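Local structure of signal peptidase I (Enterococcus faecalis, 4ME8) at residues Pro27-Ile32 against Val68-Asp73; Ala45-Gly50 against Leu113-Pro118; Tyr88-Thr93 against Asp122-Gly127; Gly108-Leu113 against Val129-Val134. The protein probably cleaves hydrophobic N-terminal signal or leader sequences from secreted proteins, as a serine endopeptidase of the S26 family. One frame throughout, in Å; residues are numbered along the deposited sequence. Where two conformers were deposited one is given.

Interaction 1: residues Pro27-Ile32 against Val68-Asp73; sequences PQRFDI and VSLSED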
loop_
_atom_site.group_PDB
_atom_site.type_symbol
_atom_site.label_atom_id
_atom_site.label_comp_id
_atom_site.label_asym_id
_atom_site.label_seq_id
_atom_site.Cartn_x
_atom_site.Cartn_y
_atom_site.Cartn_z
ATOM N N PRO A 27 -4.824 12.807 4.457
ATOM C CA PRO A 27 -4.784 11.347 4.623
ATOM C C PRO A 27 -3.684 10.879 5.580
ATOM O O PRO A 27 -2.583 11.421 5.573
ATOM C CB PRO A 27 -4.547 10.834 3.195
ATOM C CG PRO A 27 -5.051 11.935 2.318
ATOM C CD PRO A 27 -4.667 13.189 3.041
ATOM N N GLN A 28 -4.017 9.907 6.421
ATOM C CA GLN A 28 -3.087 9.328 7.387
ATOM C C GLN A 28 -2.942 7.845 7.056
ATOM O O GLN A 28 -3.760 7.293 6.343
ATOM C CB GLN A 28 -3.630 9.466 8.804
ATOM C CG GLN A 28 -4.200 10.834 9.153
ATOM C CD GLN A 28 -4.919 10.831 10.492
ATOM O OE1 GLN A 28 -6.122 11.106 10.567
ATOM N NE2 GLN A 28 -4.191 10.502 11.560
ATOM N N ARG A 29 -1.919 7.194 7.584
ATOM C CA ARG A 29 -1.700 5.769 7.314
ATOM C C ARG A 29 -2.905 4.887 7.678
ATOM O O ARG A 29 -3.523 5.041 8.728
ATOM C CB ARG A 29 -0.465 5.280 8.062
ATOM C CG ARG A 29 0.062 3.928 7.606
ATOM C CD ARG A 29 1.110 3.398 8.578
ATOM N NE ARG A 29 1.967 4.476 9.078
ATOM C CZ ARG A 29 2.916 5.093 8.366
ATOM N NH1 ARG A 29 3.171 4.733 7.108
ATOM N NH2 ARG A 29 3.613 6.088 8.919
ATOM N N PHE A 30 -3.213 3.957 6.782
ATOM C CA PHE A 30 -4.333 3.025 6.920
ATOM C C PHE A 30 -5.693 3.645 6.565
ATOM O O PHE A 30 -6.714 2.959 6.601
ATOM C CB PHE A 30 -4.369 2.347 8.300
ATOM C CG PHE A 30 -3.101 1.598 8.653
ATOM C CD1 PHE A 30 -2.549 0.681 7.774
ATOM C CD2 PHE A 30 -2.486 1.784 9.885
ATOM C CE1 PHE A 30 -1.399 -0.026 8.101
ATOM C CE2 PHE A 30 -1.339 1.074 10.223
ATOM C CZ PHE A 30 -0.798 0.161 9.331
ATOM N N ASP A 31 -5.704 4.924 6.199
ATOM C CA ASP A 31 -6.867 5.508 5.548
ATOM C C ASP A 31 -7.071 4.861 4.179
ATOM O O ASP A 31 -6.105 4.473 3.495
ATOM C CB ASP A 31 -6.712 7.027 5.364
ATOM C CG ASP A 31 -6.913 7.815 6.663
ATOM O OD1 ASP A 31 -7.292 7.218 7.697
ATOM O OD2 ASP A 31 -6.708 9.056 6.638
ATOM N N ILE A 32 -8.339 4.741 3.798
ATOM C CA ILE A 32 -8.704 4.292 2.461
ATOM C C ILE A 32 -8.887 5.534 1.602
ATOM O O ILE A 32 -9.557 6.482 2.008
ATOM C CB ILE A 32 -9.972 3.412 2.485
ATOM C CG1 ILE A 32 -9.600 2.040 3.036
ATOM C CG2 ILE A 32 -10.564 3.247 1.088
ATOM C CD1 ILE A 32 -10.781 1.246 3.523
ATOM N N VAL A 68 9.840 -0.200 11.347
ATOM C CA VAL A 68 8.934 -0.316 12.483
ATOM C C VAL A 68 7.783 -1.235 12.105
ATOM O O VAL A 68 7.035 -0.971 11.165
ATOM C CB VAL A 68 8.394 1.064 12.936
ATOM C CG1 VAL A 68 7.367 0.910 14.053
ATOM C CG2 VAL A 68 9.548 1.959 13.371
ATOM N N SER A 69 7.660 -2.319 12.856
ATOM C CA SER A 69 6.621 -3.309 12.658
ATOM C C SER A 69 5.243 -2.720 13.004
ATOM O O SER A 69 5.071 -2.107 14.057
ATOM C CB SER A 69 6.923 -4.519 13.552
ATOM O OG SER A 69 6.022 -5.565 13.289
ATOM N N LEU A 70 4.271 -2.914 12.113
ATOM C CA LEU A 70 2.912 -2.409 12.302
ATOM C C LEU A 70 1.898 -3.513 12.063
ATOM O O LEU A 70 1.951 -4.190 11.040
ATOM C CB LEU A 70 2.645 -1.283 11.304
ATOM C CG LEU A 70 3.425 0.012 11.557
ATOM C CD1 LEU A 70 3.226 1.000 10.418
ATOM C CD2 LEU A 70 3.003 0.623 12.892
ATOM N N SER A 71 0.961 -3.687 12.986
ATOM C CA SER A 71 -0.104 -4.667 12.785
ATOM C C SER A 71 -1.133 -4.199 11.748
ATOM O O SER A 71 -1.209 -3.014 11.408
ATOM C CB SER A 71 -0.779 -5.043 14.110
ATOM O OG SER A 71 -0.845 -3.949 14.996
ATOM N N GLU A 72 -1.892 -5.159 11.227
ATOM C CA GLU A 72 -2.963 -4.907 10.268
ATOM C C GLU A 72 -4.152 -5.805 10.622
ATOM O O GLU A 72 -4.361 -6.851 10.013
ATOM C CB GLU A 72 -2.476 -5.187 8.840
ATOM C CG GLU A 72 -1.400 -4.218 8.349
ATOM C CD GLU A 72 -0.796 -4.609 7.011
ATOM O OE1 GLU A 72 0.117 -5.463 7.000
ATOM O OE2 GLU A 72 -1.209 -4.046 5.967
ATOM N N ASP A 73 -4.925 -5.387 11.620
ATOM C CA ASP A 73 -6.052 -6.180 12.117
ATOM C C ASP A 73 -7.147 -6.382 11.072
ATOM O O ASP A 73 -7.941 -7.322 11.177
ATOM C CB ASP A 73 -6.628 -5.554 13.397
ATOM C CG ASP A 73 -5.832 -5.932 14.655
ATOM O OD1 ASP A 73 -4.925 -6.792 14.569
ATOM O OD2 ASP A 73 -6.123 -5.375 15.739
#
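The type II beta turn Gln28-Asp31, which leads into strand 32-36, meets the end of edge strand 68-70 of the four-stranded sheet and the loop after it, through Arg29 and Phe30 on one side and Leu70 to Glu72 on the other. No hydrogen bond crosses, and the meeting is mostly apolar, near the outside of the protein. Arg29 and Leu70 lie at about a right angle, with Arg29 CD 3.7 Å from Leu70 CD1. The Phe30 ring comes in beside them, with Leu70 CB at its edge, 4.2 Å from Phe30 CZ. The same CZ lies 3.8 Å from Ser71 O, and Phe30 CE1 is 4.2 Å from Glu72 CG. Arg29 CG, anti to its backbone N (chi1 -166°), rests over the centre of the ring, 3.9 Å above its plane, which backs Phe30 from within its own segment. The polar ends are engaged beyond this contact, Arg29 with Ile49 O and Glu54, Glu72 with Tyr58 and Arg117. Within the turn, Asp31 N donates to Gln28 O and Asp31 OD2 accepts from Gln28 N at 2.8 Å, from above the carboxylate plane. The arrangement is a beta turn docked on the border of a neighbouring antiparallel sheet.

Interaction 2: residues Ala45-Gly50 against Leu113-Pro118; sequences AKRLIG and LGDNRP. With EDO (1,2-ethanediol), chain B.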
loop_
_atom_site.group_PDB
_atom_site.type_symbol
_atom_site.label_atom_id
_atom_site.label_comp_id
_atom_site.label_asym_id
_atom_site.label_seq_id
_atom_site.Cartn_x
_atom_site.Cartn_y
_atom_site.Cartn_z
ATOM N N ALA A 45 -10.141 2.371 -5.255
ATOM C CA ALA A 45 -9.971 2.621 -3.838
ATOM C C ALA A 45 -8.883 1.706 -3.309
ATOM O O ALA A 45 -8.911 0.502 -3.567
ATOM C CB ALA A 45 -11.276 2.359 -3.114
ATOM N N LYS A 46 -7.911 2.278 -2.596
ATOM C CA LYS A 46 -6.847 1.497 -1.959
ATOM C C LYS A 46 -6.491 2.088 -0.602
ATOM O O LYS A 46 -6.841 3.224 -0.310
ATOM C CB LYS A 46 -5.587 1.432 -2.835
ATOM C CG LYS A 46 -5.756 0.728 -4.182
ATOM C CD LYS A 46 -5.994 -0.774 -4.058
ATOM C CE LYS A 46 -6.542 -1.311 -5.369
ATOM N NZ LYS A 46 -6.692 -2.789 -5.416
ATOM N N ARG A 47 -5.801 1.292 0.211
ATOM C CA ARG A 47 -5.355 1.700 1.531
ATOM C C ARG A 47 -3.983 2.386 1.492
ATOM O O ARG A 47 -3.041 1.913 0.849
ATOM C CB ARG A 47 -5.316 0.499 2.482
ATOM C CG ARG A 47 -5.446 0.903 3.939
ATOM C CD ARG A 47 -5.516 -0.292 4.875
ATOM N NE ARG A 47 -6.813 -0.970 4.814
ATOM C CZ ARG A 47 -7.880 -0.645 5.550
ATOM N NH1 ARG A 47 -7.831 0.367 6.412
ATOM N NH2 ARG A 47 -9.010 -1.334 5.416
ATOM N N LEU A 48 -3.902 3.524 2.175
ATOM C CA LEU A 48 -2.661 4.264 2.298
ATOM C C LEU A 48 -1.744 3.501 3.252
ATOM O O LEU A 48 -2.118 3.222 4.392
ATOM C CB LEU A 48 -2.942 5.680 2.818
ATOM C CG LEU A 48 -1.729 6.603 2.985
ATOM C CD1 LEU A 48 -0.829 6.532 1.756
ATOM C CD2 LEU A 48 -2.197 8.025 3.228
ATOM N N ILE A 49 -0.561 3.137 2.761
ATOM C CA ILE A 49 0.387 2.313 3.519
ATOM C C ILE A 49 1.691 3.082 3.763
ATOM O O ILE A 49 2.179 3.154 4.899
ATOM C CB ILE A 49 0.636 0.974 2.790
ATOM C CG1 ILE A 49 -0.646 0.119 2.810
ATOM C CG2 ILE A 49 1.798 0.211 3.402
ATOM C CD1 ILE A 49 -1.089 -0.369 4.181
ATOM N N GLY A 50 2.228 3.680 2.709
ATOM C CA GLY A 50 3.459 4.451 2.811
ATOM C C GLY A 50 3.287 5.909 2.436
ATOM O O GLY A 50 2.644 6.230 1.438
ATOM N N LEU A 113 -1.845 -0.134 -0.940
ATOM C CA LEU A 113 -2.078 -1.564 -1.124
ATOM C C LEU A 113 -3.563 -1.854 -0.936
ATOM O O LEU A 113 -4.224 -1.181 -0.152
ATOM C CB LEU A 113 -1.286 -2.376 -0.105
ATOM C CG LEU A 113 0.242 -2.335 -0.104
ATOM C CD1 LEU A 113 0.757 -3.136 1.074
ATOM C CD2 LEU A 113 0.843 -2.879 -1.391
ATOM N N GLY A 114 -4.078 -2.857 -1.643
ATOM C CA GLY A 114 -5.460 -3.289 -1.458
ATOM C C GLY A 114 -5.567 -4.438 -0.474
ATOM O O GLY A 114 -4.695 -5.311 -0.448
ATOM N N ASP A 115 -6.647 -4.464 0.308
ATOM C CA ASP A 115 -6.823 -5.484 1.351
ATOM C C ASP A 115 -6.927 -6.903 0.779
ATOM O O ASP A 115 -6.429 -7.843 1.405
ATOM C CB ASP A 115 -8.041 -5.184 2.222
ATOM C CG ASP A 115 -7.883 -3.910 3.066
ATOM O OD1 ASP A 115 -6.799 -3.265 3.079
ATOM O OD2 ASP A 115 -8.874 -3.553 3.736
ATOM N N ASN A 116 -7.591 -7.062 -0.373
ATOM C CA ASN A 116 -7.615 -8.358 -1.068
ATOM C C ASN A 116 -6.289 -8.532 -1.825
ATOM O O ASN A 116 -6.234 -8.533 -3.060
ATOM C CB ASN A 116 -8.837 -8.489 -1.993
ATOM C CG ASN A 116 -9.202 -9.941 -2.288
ATOM O OD1 ASN A 116 -8.784 -10.858 -1.581
ATOM N ND2 ASN A 116 -9.990 -10.151 -3.332
ATOM N N ARG A 117 -5.222 -8.694 -1.043
ATOM C CA ARG A 117 -3.827 -8.588 -1.517
ATOM C C ARG A 117 -3.450 -9.388 -2.772
ATOM O O ARG A 117 -2.785 -8.845 -3.666
ATOM C CB ARG A 117 -2.843 -8.905 -0.372
ATOM C CG ARG A 117 -2.847 -7.904 0.778
ATOM C CD ARG A 117 -2.091 -6.631 0.426
ATOM N NE ARG A 117 -2.399 -5.529 1.341
ATOM C CZ ARG A 117 -1.736 -5.241 2.457
ATOM N NH1 ARG A 117 -0.696 -5.972 2.837
ATOM N NH2 ARG A 117 -2.133 -4.215 3.215
ATOM N N PRO A 118 -3.852 -10.673 -2.848
ATOM C CA PRO A 118 -3.497 -11.418 -4.060
ATOM C C PRO A 118 -4.306 -11.068 -5.317
ATOM O O PRO A 118 -4.001 -11.587 -6.399
ATOM C CB PRO A 118 -3.723 -12.883 -3.663
ATOM C CG PRO A 118 -4.584 -12.854 -2.447
ATOM C CD PRO A 118 -4.338 -11.548 -1.764
HETATM C C1 EDO B . -10.460 -0.648 -0.462
HETATM O O1 EDO B . -11.429 -1.596 -0.940
HETATM C C2 EDO B . -9.392 -1.355 0.367
HETATM O O2 EDO B . -8.466 -2.030 -0.488
#
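Arg47 and Asp115 form a side-on salt bridge in which the guanidinium and carboxylate are nearly coplanar, 5° apart. Arg47 NE donates to Asp115 OD1 at 2.9 Å and Arg47 NH2 to Asp115 OD2 at 2.8 Å; each bond is close to straight, and each oxygen uses its syn lone pair. Two parallel bonds of this kind fix the rotation of both groups. The backbones are joined as an antiparallel hydrogen-bonded pair, Arg47 N to Leu113 O and Leu113 N to Arg47 O, both 3.0 Å long. Further along, Ile49 CG1 packs across Leu113 CB at 3.9 Å, and Ile49 CD1 meets Arg117 NH2 tip to tip at 4.1 Å.

Lys46, a predicted active-site residue and probably the general base of the Ser-Lys dyad, as in other S26 peptidases, turns at chi2 (-68°), and its CD lies 3.7 Å from Gly114 CA; its NZ is hydrogen-bonded to Ser120 OG. A 1,2-ethanediol, probably from the crystallisation liquor, accepts from Asp115 N. In the second shell, Leu113 CD1 lies over the centre of the Arg117 guanidinium, whose NH1 reaches Tyr58 and Thr89, while Tyr74 makes a cation-pi contact with Arg47. Strand 43-50 runs between strands 32-36 and 109-113, and a classic beta bulge sets Ile49 and Gly50 against Phe111.

Interaction 3: residues Tyr88-Thr93 against Asp122-Gly127; sequences YTQDFT and DSRYFG. With EDO (1,2-ethanediol), chain C.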
loop_
_atom_site.group_PDB
_atom_site.type_symbol
_atom_site.label_atom_id
_atom_site.label_comp_id
_atom_site.label_asym_id
_atom_site.label_seq_id
_atom_site.Cartn_x
_atom_site.Cartn_y
_atom_site.Cartn_z
ATOM N N TYR A 88 0.364 -14.049 2.694
ATOM C CA TYR A 88 -0.702 -13.300 2.028
ATOM C C TYR A 88 -0.139 -12.174 1.151
ATOM O O TYR A 88 -0.620 -11.930 0.039
ATOM C CB TYR A 88 -1.640 -12.725 3.092
ATOM C CG TYR A 88 -2.959 -12.221 2.573
ATOM C CD1 TYR A 88 -3.844 -13.077 1.934
ATOM C CD2 TYR A 88 -3.335 -10.896 2.746
ATOM C CE1 TYR A 88 -5.065 -12.626 1.466
ATOM C CE2 TYR A 88 -4.555 -10.436 2.288
ATOM C CZ TYR A 88 -5.416 -11.304 1.646
ATOM O OH TYR A 88 -6.629 -10.855 1.180
ATOM N N THR A 89 0.872 -11.487 1.675
ATOM C CA THR A 89 1.600 -10.452 0.948
ATOM C C THR A 89 3.039 -10.932 0.788
ATOM O O THR A 89 3.671 -11.328 1.768
ATOM C CB THR A 89 1.605 -9.108 1.717
ATOM O OG1 THR A 89 0.263 -8.726 2.050
ATOM C CG2 THR A 89 2.251 -8.008 0.889
ATOM N N GLN A 90 3.554 -10.890 -0.439
ATOM C CA GLN A 90 4.907 -11.379 -0.722
ATOM C C GLN A 90 5.949 -10.459 -0.087
ATOM O O GLN A 90 5.695 -9.261 0.126
ATOM C CB GLN A 90 5.151 -11.546 -2.244
ATOM C CG GLN A 90 5.555 -10.293 -3.037
ATOM C CD GLN A 90 4.367 -9.471 -3.526
ATOM O OE1 GLN A 90 3.434 -9.192 -2.766
ATOM N NE2 GLN A 90 4.398 -9.072 -4.800
ATOM N N ASP A 91 7.110 -11.025 0.235
ATOM C CA ASP A 91 8.243 -10.230 0.693
ATOM C C ASP A 91 8.621 -9.179 -0.369
ATOM O O ASP A 91 8.724 -9.483 -1.559
ATOM C CB ASP A 91 9.461 -11.121 0.995
ATOM C CG ASP A 91 9.237 -12.077 2.175
ATOM O OD1 ASP A 91 8.297 -11.879 2.971
ATOM O OD2 ASP A 91 10.021 -13.038 2.306
ATOM N N PHE A 92 8.803 -7.941 0.066
ATOM C CA PHE A 92 9.329 -6.899 -0.805
ATOM C C PHE A 92 9.827 -5.717 0.008
ATOM O O PHE A 92 9.482 -5.570 1.175
ATOM C CB PHE A 92 8.277 -6.425 -1.825
ATOM C CG PHE A 92 7.102 -5.685 -1.217
ATOM C CD1 PHE A 92 5.971 -6.372 -0.802
ATOM C CD2 PHE A 92 7.117 -4.298 -1.093
ATOM C CE1 PHE A 92 4.888 -5.696 -0.254
ATOM C CE2 PHE A 92 6.043 -3.619 -0.537
ATOM C CZ PHE A 92 4.926 -4.320 -0.121
ATOM N N THR A 93 10.690 -4.926 -0.617
ATOM C CA THR A 93 10.940 -3.548 -0.237
ATOM C C THR A 93 10.586 -2.669 -1.444
ATOM O O THR A 93 10.246 -3.176 -2.513
ATOM C CB THR A 93 12.414 -3.301 0.163
ATOM O OG1 THR A 93 13.253 -3.393 -0.988
ATOM C CG2 THR A 93 12.884 -4.298 1.214
ATOM N N ASP A 122 -2.058 -2.684 -7.151
ATOM C CA ASP A 122 -1.763 -1.586 -6.238
ATOM C C ASP A 122 -0.314 -1.171 -6.435
ATOM O O ASP A 122 0.248 -1.452 -7.488
ATOM C CB ASP A 122 -2.117 -1.973 -4.796
ATOM C CG ASP A 122 -1.523 -3.306 -4.377
ATOM O OD1 ASP A 122 -0.404 -3.628 -4.821
ATOM O OD2 ASP A 122 -2.183 -4.031 -3.600
ATOM N N SER A 123 0.288 -0.489 -5.460
ATOM C CA SER A 123 1.618 0.100 -5.670
ATOM C C SER A 123 2.706 -0.940 -5.919
ATOM O O SER A 123 3.737 -0.620 -6.516
ATOM C CB SER A 123 2.015 1.020 -4.514
ATOM O OG SER A 123 1.293 2.242 -4.559
ATOM N N ARG A 124 2.481 -2.179 -5.477
ATOM C CA ARG A 124 3.382 -3.276 -5.838
ATOM C C ARG A 124 3.535 -3.457 -7.341
ATOM O O ARG A 124 4.543 -3.993 -7.782
ATOM C CB ARG A 124 2.906 -4.602 -5.247
ATOM C CG ARG A 124 3.139 -4.736 -3.758
ATOM C CD ARG A 124 2.448 -5.968 -3.205
ATOM N NE ARG A 124 0.997 -5.902 -3.379
ATOM C CZ ARG A 124 0.165 -6.917 -3.149
ATOM N NH1 ARG A 124 0.630 -8.094 -2.729
ATOM N NH2 ARG A 124 -1.141 -6.759 -3.343
ATOM N N TYR A 125 2.526 -3.042 -8.113
ATOM C CA TYR A 125 2.476 -3.333 -9.551
ATOM C C TYR A 125 2.290 -2.107 -10.455
ATOM O O TYR A 125 2.810 -2.107 -11.574
ATOM C CB TYR A 125 1.385 -4.375 -9.826
ATOM C CG TYR A 125 1.506 -5.598 -8.938
ATOM C CD1 TYR A 125 2.619 -6.429 -9.020
ATOM C CD2 TYR A 125 0.522 -5.912 -8.005
ATOM C CE1 TYR A 125 2.744 -7.545 -8.207
ATOM C CE2 TYR A 125 0.636 -7.025 -7.187
ATOM C CZ TYR A 125 1.748 -7.836 -7.292
ATOM O OH TYR A 125 1.861 -8.937 -6.485
ATOM N N PHE A 126 1.546 -1.088 -10.006
ATOM C CA PHE A 126 1.467 0.185 -10.757
ATOM C C PHE A 126 2.312 1.346 -10.190
ATOM O O PHE A 126 2.266 2.464 -10.715
ATOM C CB PHE A 126 0.009 0.616 -11.054
ATOM C CG PHE A 126 -0.852 0.928 -9.842
ATOM C CD1 PHE A 126 -0.363 1.623 -8.741
ATOM C CD2 PHE A 126 -2.196 0.589 -9.856
ATOM C CE1 PHE A 126 -1.174 1.918 -7.664
ATOM C CE2 PHE A 126 -3.023 0.889 -8.783
ATOM C CZ PHE A 126 -2.513 1.560 -7.685
ATOM N N GLY A 127 3.088 1.085 -9.140
ATOM C CA GLY A 127 4.025 2.082 -8.627
ATOM C C GLY A 127 3.348 3.107 -7.743
ATOM O O GLY A 127 2.218 2.909 -7.316
HETATM C C1 EDO C . 7.326 -6.990 -8.587
HETATM O O1 EDO C . 6.559 -8.009 -7.916
HETATM C C2 EDO C . 6.468 -6.245 -9.612
HETATM O O2 EDO C . 6.610 -4.817 -9.475
#
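Gln90 CG lies between its backbone N and carbonyl carbon (chi1 83°) and the chain then bends at chi2 (-86°), which sets CD; the facing Arg124 chain bends at chi3 (-62°), which sets NE. The contact joins the loop 88-91 and the start of the weakly bonded strand 92-93 to the short, weakly bonded helix 123-126, whose N-cap is Asp122. The two side chains reach toward each other tip to tip, Arg124 NH1 donating to Gln90 OE1 at 3.0 Å, on a lone pair in the carbonyl plane and close to the guanidinium plane. From the same amide, Gln90 NE2 donates at 3.0 Å to Tyr125 OH, which lies tilted out of the amide plane, so the two polar ends of Gln90 bind successive residues of the helix. Arg124 CG lies over one face of the Phe92 ring, 4.2 Å from its centroid, a CH-pi contact offset toward the rim; Thr89 CG2 stands 4.0 Å from Arg124 NH1.

Asp122 holds the guanidinium side-on in a salt bridge, Arg124 NE to Asp122 OD1 at 3.0 Å and Arg124 NH2 to Asp122 OD2 at 2.9 Å, both through syn lone pairs. Arg124 NH2 also donates to Arg117 O, and Asp122 OD2 accepts from Ser120 OG and Gly114 N. A second 1,2-ethanediol donates to Arg124 O. The capping bond itself runs from Arg124 N to Asp122 OD1, 3.3 Å long and on the anti side of the carboxylate.

Interaction 4: residues Gly108-Leu113 against Val129-Val134; sequences GMYFVL and VKQASV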
loop_
_atom_site.group_PDB
_atom_site.type_symbol
_atom_site.label_atom_id
_atom_site.label_comp_id
_atom_site.label_asym_id
_atom_site.label_seq_id
_atom_site.Cartn_x
_atom_site.Cartn_y
_atom_site.Cartn_z
ATOM N N GLY A 108 5.555 14.083 -2.236
ATOM C CA GLY A 108 4.289 14.285 -2.948
ATOM C C GLY A 108 3.680 13.020 -3.520
ATOM O O GLY A 108 2.932 13.073 -4.493
HETATM N N MSE A 109 3.989 11.878 -2.913
HETATM C CA MSE A 109 3.484 10.596 -3.392
HETATM C C MSE A 109 3.170 9.645 -2.277
HETATM O O MSE A 109 3.675 9.794 -1.169
HETATM C CB MSE A 109 4.531 9.991 -4.314
HETATM C CG MSE A 109 4.625 10.878 -5.553
HETATM SE SE MSE A 109 5.203 9.814 -7.072
HETATM C CE MSE A 109 3.489 9.103 -7.695
ATOM N N TYR A 110 2.331 8.657 -2.593
ATOM C CA TYR A 110 1.895 7.618 -1.667
ATOM C C TYR A 110 2.191 6.222 -2.216
ATOM O O TYR A 110 2.212 6.006 -3.430
ATOM C CB TYR A 110 0.374 7.705 -1.454
ATOM C CG TYR A 110 -0.167 8.928 -0.717
ATOM C CD1 TYR A 110 0.496 9.470 0.380
ATOM C CD2 TYR A 110 -1.385 9.495 -1.082
ATOM C CE1 TYR A 110 -0.026 10.555 1.071
ATOM C CE2 TYR A 110 -1.916 10.574 -0.397
ATOM C CZ TYR A 110 -1.230 11.108 0.676
ATOM O OH TYR A 110 -1.747 12.183 1.364
ATOM N N PHE A 111 2.396 5.281 -1.295
ATOM C CA PHE A 111 2.433 3.856 -1.581
ATOM C C PHE A 111 1.149 3.281 -1.019
ATOM O O PHE A 111 0.840 3.480 0.163
ATOM C CB PHE A 111 3.635 3.198 -0.898
ATOM C CG PHE A 111 3.831 1.761 -1.280
ATOM C CD1 PHE A 111 4.522 1.428 -2.430
ATOM C CD2 PHE A 111 3.305 0.744 -0.498
ATOM C CE1 PHE A 111 4.694 0.098 -2.793
ATOM C CE2 PHE A 111 3.461 -0.581 -0.857
ATOM C CZ PHE A 111 4.159 -0.909 -2.004
ATOM N N VAL A 112 0.378 2.602 -1.863
ATOM C CA VAL A 112 -0.928 2.067 -1.448
ATOM C C VAL A 112 -1.020 0.562 -1.714
ATOM O O VAL A 112 -0.325 0.043 -2.573
ATOM C CB VAL A 112 -2.095 2.803 -2.135
ATOM C CG1 VAL A 112 -2.009 4.311 -1.883
ATOM C CG2 VAL A 112 -2.148 2.500 -3.632
ATOM N N LEU A 113 -1.845 -0.134 -0.940
ATOM C CA LEU A 113 -2.078 -1.564 -1.124
ATOM C C LEU A 113 -3.563 -1.854 -0.936
ATOM O O LEU A 113 -4.224 -1.181 -0.152
ATOM C CB LEU A 113 -1.286 -2.376 -0.105
ATOM C CG LEU A 113 0.242 -2.335 -0.104
ATOM C CD1 LEU A 113 0.757 -3.136 1.074
ATOM C CD2 LEU A 113 0.843 -2.879 -1.391
ATOM N N VAL A 129 1.516 6.506 -6.168
ATOM C CA VAL A 129 0.348 7.311 -6.522
ATOM C C VAL A 129 0.605 8.787 -6.211
ATOM O O VAL A 129 1.062 9.117 -5.120
ATOM C CB VAL A 129 -0.899 6.835 -5.734
ATOM C CG1 VAL A 129 -2.105 7.731 -6.019
ATOM C CG2 VAL A 129 -1.193 5.373 -6.056
ATOM N N LYS A 130 0.313 9.678 -7.154
ATOM C CA LYS A 130 0.469 11.116 -6.893
ATOM C C LYS A 130 -0.573 11.574 -5.877
ATOM O O LYS A 130 -1.765 11.353 -6.075
ATOM C CB LYS A 130 0.384 11.950 -8.188
ATOM C CG LYS A 130 1.634 11.830 -9.052
ATOM C CD LYS A 130 1.807 12.927 -10.094
ATOM C CE LYS A 130 3.296 13.102 -10.406
ATOM N NZ LYS A 130 3.583 13.781 -11.701
ATOM N N GLN A 131 -0.105 12.179 -4.782
ATOM C CA GLN A 131 -0.983 12.785 -3.769
ATOM C C GLN A 131 -2.048 13.684 -4.396
ATOM O O GLN A 131 -3.229 13.562 -4.080
ATOM C CB GLN A 131 -0.174 13.624 -2.774
ATOM C CG GLN A 131 0.706 12.834 -1.822
ATOM C CD GLN A 131 1.261 13.674 -0.674
ATOM O OE1 GLN A 131 0.922 14.836 -0.502
ATOM N NE2 GLN A 131 2.122 13.068 0.123
ATOM N N ALA A 132 -1.616 14.572 -5.291
ATOM C CA ALA A 132 -2.505 15.529 -5.947
ATOM C C ALA A 132 -3.688 14.886 -6.690
ATOM O O ALA A 132 -4.714 15.537 -6.895
ATOM C CB ALA A 132 -1.710 16.399 -6.899
ATOM N N SER A 133 -3.553 13.624 -7.095
ATOM C CA SER A 133 -4.631 12.923 -7.810
ATOM C C SER A 133 -5.658 12.234 -6.873
ATOM O O SER A 133 -6.672 11.704 -7.337
ATOM C CB SER A 133 -4.040 11.909 -8.810
ATOM O OG SER A 133 -3.357 10.849 -8.151
ATOM N N VAL A 134 -5.412 12.256 -5.564
ATOM C CA VAL A 134 -6.333 11.650 -4.603
ATOM C C VAL A 134 -7.575 12.526 -4.446
ATOM O O VAL A 134 -7.465 13.690 -4.066
ATOM C CB VAL A 134 -5.645 11.427 -3.240
ATOM C CG1 VAL A 134 -6.631 10.907 -2.199
ATOM C CG2 VAL A 134 -4.479 10.463 -3.400
#
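Gly108 meets Gln131 at the start of the contact: Gly108 O accepts from Gln131 N at 3.2 Å, with the donor above the carbonyl plane. Met109, a selenomethionine, pairs with Lys130 as a non-hydrogen-bonded antiparallel pair; the chain bends at chi3 (86°), and its CE comes to 3.6 Å from Lys130 CG and close over the Val129-Lys130 peptide. Tyr110 pairs with Val129, each backbone N donating to the other's O at 2.9 Å. Here the short strand 129-130 adds to strand 109-113 as an outermost strand of the five-stranded antiparallel sheet, before the chain enters the 3-10 segment 131-133. The Tyr110 ring is covered on one face by Gln131, whose CG stands 3.6 Å from the ring centroid in a CH-pi contact, while Val134 CG2 touches the ring edge at 3.9 Å from Tyr110 CE2. Further on, Val112 CG2 crosses Val129 CG2 at about a right angle, 3.9 Å away.

How the interactions relate
From the N terminus, the turn before strand 32-36 is joined by residues 68-73 in interaction 1, closing a loop that holds strands 43-50, 56-59 and 62-65. Segment 45-50 lies inside that loop but pairs with 113-118, so interaction 2 crosses interaction 1; Phe30 and Asp31 hydrogen-bond with Leu48, joining the two contacts. Interaction 3 opens after interaction 1 has closed and crosses interaction 2. Interaction 4 crosses interactions 2 and 3, sharing Leu113 with interaction 2, and closes the shortest loop, around helix 123-126. Interaction 1 brings the turn before the five-stranded sheet to the four-stranded one, interaction 3 ties the latter to the helix, and interactions 2 and 4 join three neighbouring strands of the five-stranded sheet.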